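Local coordinates for protein putative glycosyltransferase (GalT1) (Streptococcus parasanguinis FW213, PDB 5HEA) that probably acts as a glycosyltransferase that moves a sugar from an activated nucleotide donor, this chain being its C-terminal portion with a GT-A-type domain, at residues A[91-105]-A[206-218]. Sequence-based numbering, arbitrary orientation.
Sequences VDSDDFVEEFYLEHL and TFINEGSYYYSQR
Tyr213 reaches from strand 204-217 into the turn Asp92-Asp95, its CG anti to the backbone N (chi1 -174°). Its CB packs on Tyr101 CE1, and its CD2 lies 3.5 Å from Val97 CG1, which also sits over the centre of one Tyr101 face. On the other rim CE1 runs beside Asp95 CB and OD2, and at the tip Tyr213 OH donates to the anti lone pair of Asp95 OD2 (2.5 Å) and accepts from Asp92 N. The carboxylate is turned 77° from the phenol ring, and its OD1 takes a nearly straight bond from Ser216 N (2.9 Å), arriving from above the carboxylate plane. Next to Asp95, Phe96 and Tyr214 form an antiparallel hydrogen-bonded pair; Tyr214 CB sits over the centre of the Phe96 ring in a CH-pi contact, and Tyr214 OH donates to Glu98 OE2 (2.8 Å). Farther along, one ND1-H of His104 is shared by both oxygens of Glu210, 3.1 Å to OE1 and 3.0 Å to OE2, on their syn lone pairs; Ser212 OG donates to the same OE2 from above the plane. At the opposite end the poorly ordered Arg218 makes a salt bridge from NH2 to Asp94 OD2, above the carboxylate plane. The short strand 96-97 thereby joins strand 204-217 in the GT-A-type fold, beside helix 20-28. Asp92-Ser93-Asp94 reads as the DXD pattern of GT-A enzymes, which usually serves nucleotide-sugar and metal; Asp95, next in line, pins the turn to strand 204-217. Bonded by Tyr213 OH and Ser216 N, with a water also at OD1, its carboxylate is held against rotation.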
# COMPACT_ATOMS: atom_id res chain seq x y z
N VAL A 91 -19.80 -20.19 21.80
CA VAL A 91 -20.40 -21.17 20.89
C VAL A 91 -20.09 -20.71 19.46
O VAL A 91 -20.32 -19.55 19.13
CB VAL A 91 -21.93 -21.28 21.08
CG1 VAL A 91 -22.55 -22.16 19.98
CG2 VAL A 91 -22.27 -21.85 22.44
N ASP A 92 -19.55 -21.59 18.64
CA ASP A 92 -19.31 -21.25 17.23
C ASP A 92 -20.60 -21.39 16.44
O ASP A 92 -21.37 -22.31 16.66
CB ASP A 92 -18.22 -22.12 16.63
CG ASP A 92 -16.83 -21.74 17.12
OD1 ASP A 92 -16.68 -20.60 17.65
OD2 ASP A 92 -15.91 -22.56 16.99
N SER A 93 -20.83 -20.47 15.51
CA SER A 93 -22.13 -20.39 14.86
C SER A 93 -22.33 -21.48 13.80
O SER A 93 -23.44 -21.64 13.27
CB SER A 93 -22.35 -18.98 14.30
OG SER A 93 -21.19 -18.50 13.66
N ASP A 94 -21.27 -22.24 13.51
CA ASP A 94 -21.30 -23.45 12.66
C ASP A 94 -21.83 -24.68 13.39
O ASP A 94 -22.13 -25.71 12.76
CB ASP A 94 -19.88 -23.83 12.26
CG ASP A 94 -19.32 -22.94 11.21
OD1 ASP A 94 -20.10 -22.43 10.39
OD2 ASP A 94 -18.08 -22.77 11.18
N ASP A 95 -21.90 -24.60 14.71
CA ASP A 95 -22.14 -25.76 15.57
C ASP A 95 -23.50 -25.72 16.24
O ASP A 95 -24.27 -24.79 16.03
CB ASP A 95 -21.03 -25.83 16.63
CG ASP A 95 -19.64 -25.95 16.02
OD1 ASP A 95 -19.53 -26.54 14.92
OD2 ASP A 95 -18.67 -25.46 16.64
N PHE A 96 -23.81 -26.75 17.04
CA PHE A 96 -25.06 -26.78 17.79
C PHE A 96 -24.93 -27.67 19.03
O PHE A 96 -23.97 -28.41 19.17
CB PHE A 96 -26.25 -27.21 16.92
CG PHE A 96 -26.06 -28.55 16.25
CD1 PHE A 96 -25.28 -28.66 15.11
CD2 PHE A 96 -26.66 -29.69 16.76
CE1 PHE A 96 -25.10 -29.88 14.49
CE2 PHE A 96 -26.50 -30.93 16.15
CZ PHE A 96 -25.72 -31.03 15.01
N VAL A 97 -25.90 -27.56 19.94
CA VAL A 97 -25.78 -28.21 21.23
C VAL A 97 -27.07 -28.91 21.68
O VAL A 97 -28.16 -28.62 21.17
CB VAL A 97 -25.37 -27.19 22.33
CG1 VAL A 97 -24.02 -26.58 22.03
CG2 VAL A 97 -26.42 -26.09 22.44
N GLU A 98 -26.93 -29.82 22.64
CA GLU A 98 -28.07 -30.45 23.30
C GLU A 98 -28.82 -29.41 24.10
O GLU A 98 -28.26 -28.38 24.45
CB GLU A 98 -27.59 -31.55 24.25
CG GLU A 98 -26.98 -32.75 23.57
CD GLU A 98 -28.02 -33.65 22.94
OE1 GLU A 98 -29.23 -33.44 23.21
OE2 GLU A 98 -27.64 -34.55 22.17
N GLU A 99 -30.08 -29.69 24.43
CA GLU A 99 -30.90 -28.74 25.18
C GLU A 99 -30.46 -28.59 26.64
O GLU A 99 -30.80 -27.59 27.28
CB GLU A 99 -32.38 -29.12 25.12
CG GLU A 99 -32.74 -30.27 26.04
CD GLU A 99 -34.21 -30.63 25.97
OE1 GLU A 99 -34.84 -30.35 24.92
OE2 GLU A 99 -34.74 -31.18 26.96
N PHE A 100 -29.72 -29.58 27.14
CA PHE A 100 -29.24 -29.56 28.53
C PHE A 100 -27.77 -29.14 28.65
O PHE A 100 -27.16 -29.24 29.72
CB PHE A 100 -29.44 -30.94 29.17
CG PHE A 100 -28.90 -32.07 28.35
CD1 PHE A 100 -27.53 -32.32 28.29
CD2 PHE A 100 -29.76 -32.90 27.65
CE1 PHE A 100 -27.03 -33.37 27.54
CE2 PHE A 100 -29.26 -33.95 26.88
CZ PHE A 100 -27.90 -34.19 26.84
N TYR A 101 -27.21 -28.67 27.55
CA TYR A 101 -25.79 -28.28 27.48
C TYR A 101 -25.36 -27.29 28.57
O TYR A 101 -24.45 -27.56 29.36
CB TYR A 101 -25.52 -27.67 26.10
CG TYR A 101 -24.14 -27.06 25.92
CD1 TYR A 101 -23.02 -27.86 25.78
CD2 TYR A 101 -23.98 -25.68 25.82
CE1 TYR A 101 -21.76 -27.31 25.58
CE2 TYR A 101 -22.73 -25.12 25.62
CZ TYR A 101 -21.63 -25.95 25.50
OH TYR A 101 -20.38 -25.42 25.30
N LEU A 102 -26.03 -26.15 28.60
CA LEU A 102 -25.69 -25.08 29.53
C LEU A 102 -25.92 -25.49 30.98
O LEU A 102 -25.07 -25.24 31.86
CB LEU A 102 -26.54 -23.85 29.20
CG LEU A 102 -25.90 -22.47 29.21
CD1 LEU A 102 -24.49 -22.50 28.62
CD2 LEU A 102 -26.79 -21.51 28.43
N GLU A 103 -27.07 -26.09 31.23
CA GLU A 103 -27.43 -26.56 32.56
C GLU A 103 -26.37 -27.50 33.15
O GLU A 103 -25.96 -27.35 34.30
CB GLU A 103 -28.81 -27.26 32.52
CG GLU A 103 -29.32 -27.70 33.88
CD GLU A 103 -30.62 -28.49 33.79
OE1 GLU A 103 -31.11 -28.75 32.66
OE2 GLU A 103 -31.15 -28.86 34.86
N HIS A 104 -25.92 -28.47 32.36
CA HIS A 104 -24.90 -29.41 32.83
C HIS A 104 -23.56 -28.77 33.15
O HIS A 104 -22.93 -29.14 34.14
CB HIS A 104 -24.73 -30.57 31.84
CG HIS A 104 -25.85 -31.56 31.88
ND1 HIS A 104 -25.73 -32.85 31.39
CD2 HIS A 104 -27.11 -31.46 32.38
CE1 HIS A 104 -26.87 -33.49 31.58
NE2 HIS A 104 -27.72 -32.67 32.18
N LEU A 105 -23.12 -27.82 32.32
CA LEU A 105 -21.92 -27.04 32.58
C LEU A 105 -22.08 -26.20 33.84
O LEU A 105 -21.16 -26.10 34.66
CB LEU A 105 -21.60 -26.10 31.40
CG LEU A 105 -20.97 -26.75 30.17
CD1 LEU A 105 -20.80 -25.74 29.04
CD2 LEU A 105 -19.62 -27.39 30.54
N THR A 206 -13.63 -28.43 36.60
CA THR A 206 -14.44 -29.64 36.56
C THR A 206 -14.68 -30.07 35.11
O THR A 206 -15.13 -29.28 34.28
CB THR A 206 -15.79 -29.45 37.26
OG1 THR A 206 -15.57 -29.12 38.64
CG2 THR A 206 -16.63 -30.73 37.18
N PHE A 207 -14.34 -31.32 34.80
CA PHE A 207 -14.57 -31.87 33.47
C PHE A 207 -15.73 -32.84 33.47
O PHE A 207 -15.80 -33.73 34.34
CB PHE A 207 -13.31 -32.59 32.96
CG PHE A 207 -13.46 -33.17 31.58
CD1 PHE A 207 -13.55 -32.35 30.47
CD2 PHE A 207 -13.52 -34.54 31.39
CE1 PHE A 207 -13.69 -32.87 29.21
CE2 PHE A 207 -13.67 -35.08 30.12
CZ PHE A 207 -13.75 -34.24 29.03
N ILE A 208 -16.66 -32.68 32.53
CA ILE A 208 -17.70 -33.70 32.32
C ILE A 208 -17.53 -34.35 30.95
O ILE A 208 -17.59 -33.66 29.92
CB ILE A 208 -19.15 -33.17 32.50
CG1 ILE A 208 -19.30 -31.78 31.92
CG2 ILE A 208 -19.52 -33.11 33.97
CD1 ILE A 208 -20.69 -31.20 32.06
N ASN A 209 -17.30 -35.66 30.94
CA ASN A 209 -17.07 -36.38 29.69
C ASN A 209 -18.36 -36.75 28.99
O ASN A 209 -18.71 -37.92 28.87
CB ASN A 209 -16.22 -37.64 29.90
CG ASN A 209 -15.58 -38.12 28.60
OD1 ASN A 209 -15.17 -37.30 27.78
ND2 ASN A 209 -15.53 -39.43 28.39
N GLU A 210 -19.07 -35.73 28.53
CA GLU A 210 -20.27 -35.93 27.72
C GLU A 210 -20.13 -35.08 26.45
O GLU A 210 -19.65 -33.94 26.51
CB GLU A 210 -21.53 -35.54 28.50
CG GLU A 210 -21.52 -34.11 29.02
CD GLU A 210 -22.79 -33.75 29.78
OE1 GLU A 210 -23.11 -34.45 30.77
OE2 GLU A 210 -23.47 -32.77 29.40
N GLY A 211 -20.52 -35.63 25.31
CA GLY A 211 -20.44 -34.90 24.06
C GLY A 211 -21.74 -34.14 23.81
O GLY A 211 -22.51 -34.51 22.94
N SER A 212 -21.97 -33.09 24.59
CA SER A 212 -23.23 -32.35 24.52
C SER A 212 -23.15 -31.19 23.53
O SER A 212 -24.16 -30.57 23.18
CB SER A 212 -23.59 -31.82 25.90
OG SER A 212 -23.79 -32.90 26.79
N TYR A 213 -21.93 -30.91 23.09
CA TYR A 213 -21.68 -29.92 22.05
C TYR A 213 -21.40 -30.69 20.76
O TYR A 213 -20.68 -31.69 20.78
CB TYR A 213 -20.47 -29.08 22.44
CG TYR A 213 -20.15 -27.90 21.52
CD1 TYR A 213 -19.43 -28.10 20.34
CD2 TYR A 213 -20.54 -26.61 21.85
CE1 TYR A 213 -19.11 -27.02 19.49
CE2 TYR A 213 -20.24 -25.52 21.01
CZ TYR A 213 -19.52 -25.74 19.83
OH TYR A 213 -19.21 -24.68 19.00
N TYR A 214 -21.97 -30.23 19.65
CA TYR A 214 -21.75 -30.87 18.35
C TYR A 214 -20.93 -29.99 17.40
O TYR A 214 -21.33 -28.88 17.04
CB TYR A 214 -23.09 -31.30 17.72
CG TYR A 214 -23.75 -32.42 18.50
CD1 TYR A 214 -23.30 -33.73 18.38
CD2 TYR A 214 -24.78 -32.16 19.39
CE1 TYR A 214 -23.88 -34.76 19.11
CE2 TYR A 214 -25.37 -33.17 20.13
CZ TYR A 214 -24.91 -34.47 19.98
OH TYR A 214 -25.48 -35.49 20.70
N TYR A 215 -19.77 -30.52 17.02
CA TYR A 215 -18.82 -29.84 16.16
C TYR A 215 -19.16 -30.22 14.72
O TYR A 215 -19.08 -31.38 14.33
CB TYR A 215 -17.39 -30.31 16.51
CG TYR A 215 -16.30 -29.68 15.69
CD1 TYR A 215 -15.85 -30.27 14.51
CD2 TYR A 215 -15.70 -28.48 16.08
CE1 TYR A 215 -14.85 -29.70 13.75
CE2 TYR A 215 -14.70 -27.90 15.32
CZ TYR A 215 -14.28 -28.51 14.17
OH TYR A 215 -13.28 -27.93 13.42
N SER A 216 -19.55 -29.22 13.93
CA SER A 216 -19.87 -29.43 12.53
C SER A 216 -18.60 -29.64 11.72
O SER A 216 -17.72 -28.78 11.70
CB SER A 216 -20.63 -28.22 11.98
OG SER A 216 -20.65 -28.24 10.57
N GLN A 217 -18.52 -30.78 11.04
CA GLN A 217 -17.32 -31.14 10.30
C GLN A 217 -17.65 -31.25 8.80
O GLN A 217 -18.60 -31.94 8.43
CB GLN A 217 -16.82 -32.48 10.83
CG GLN A 217 -15.59 -33.02 10.19
CD GLN A 217 -15.34 -34.46 10.59
OE1 GLN A 217 -16.29 -35.24 10.76
NE2 GLN A 217 -14.07 -34.83 10.75
N ARG A 218 -16.89 -30.58 7.94
CA ARG A 218 -17.15 -30.67 6.50
C ARG A 218 -15.89 -30.69 5.63
O ARG A 218 -14.96 -29.93 5.86
CB ARG A 218 -18.08 -29.54 6.06
CG ARG A 218 -17.84 -28.25 6.81
CD ARG A 218 -18.87 -27.20 6.46
NE ARG A 218 -18.47 -25.91 7.00
CZ ARG A 218 -18.72 -25.51 8.25
NH1 ARG A 218 -19.38 -26.30 9.08
NH2 ARG A 218 -18.30 -24.32 8.65
O HOH W 1 -17.47 -26.50 13.12
O HOH W 2 -22.69 -29.67 28.90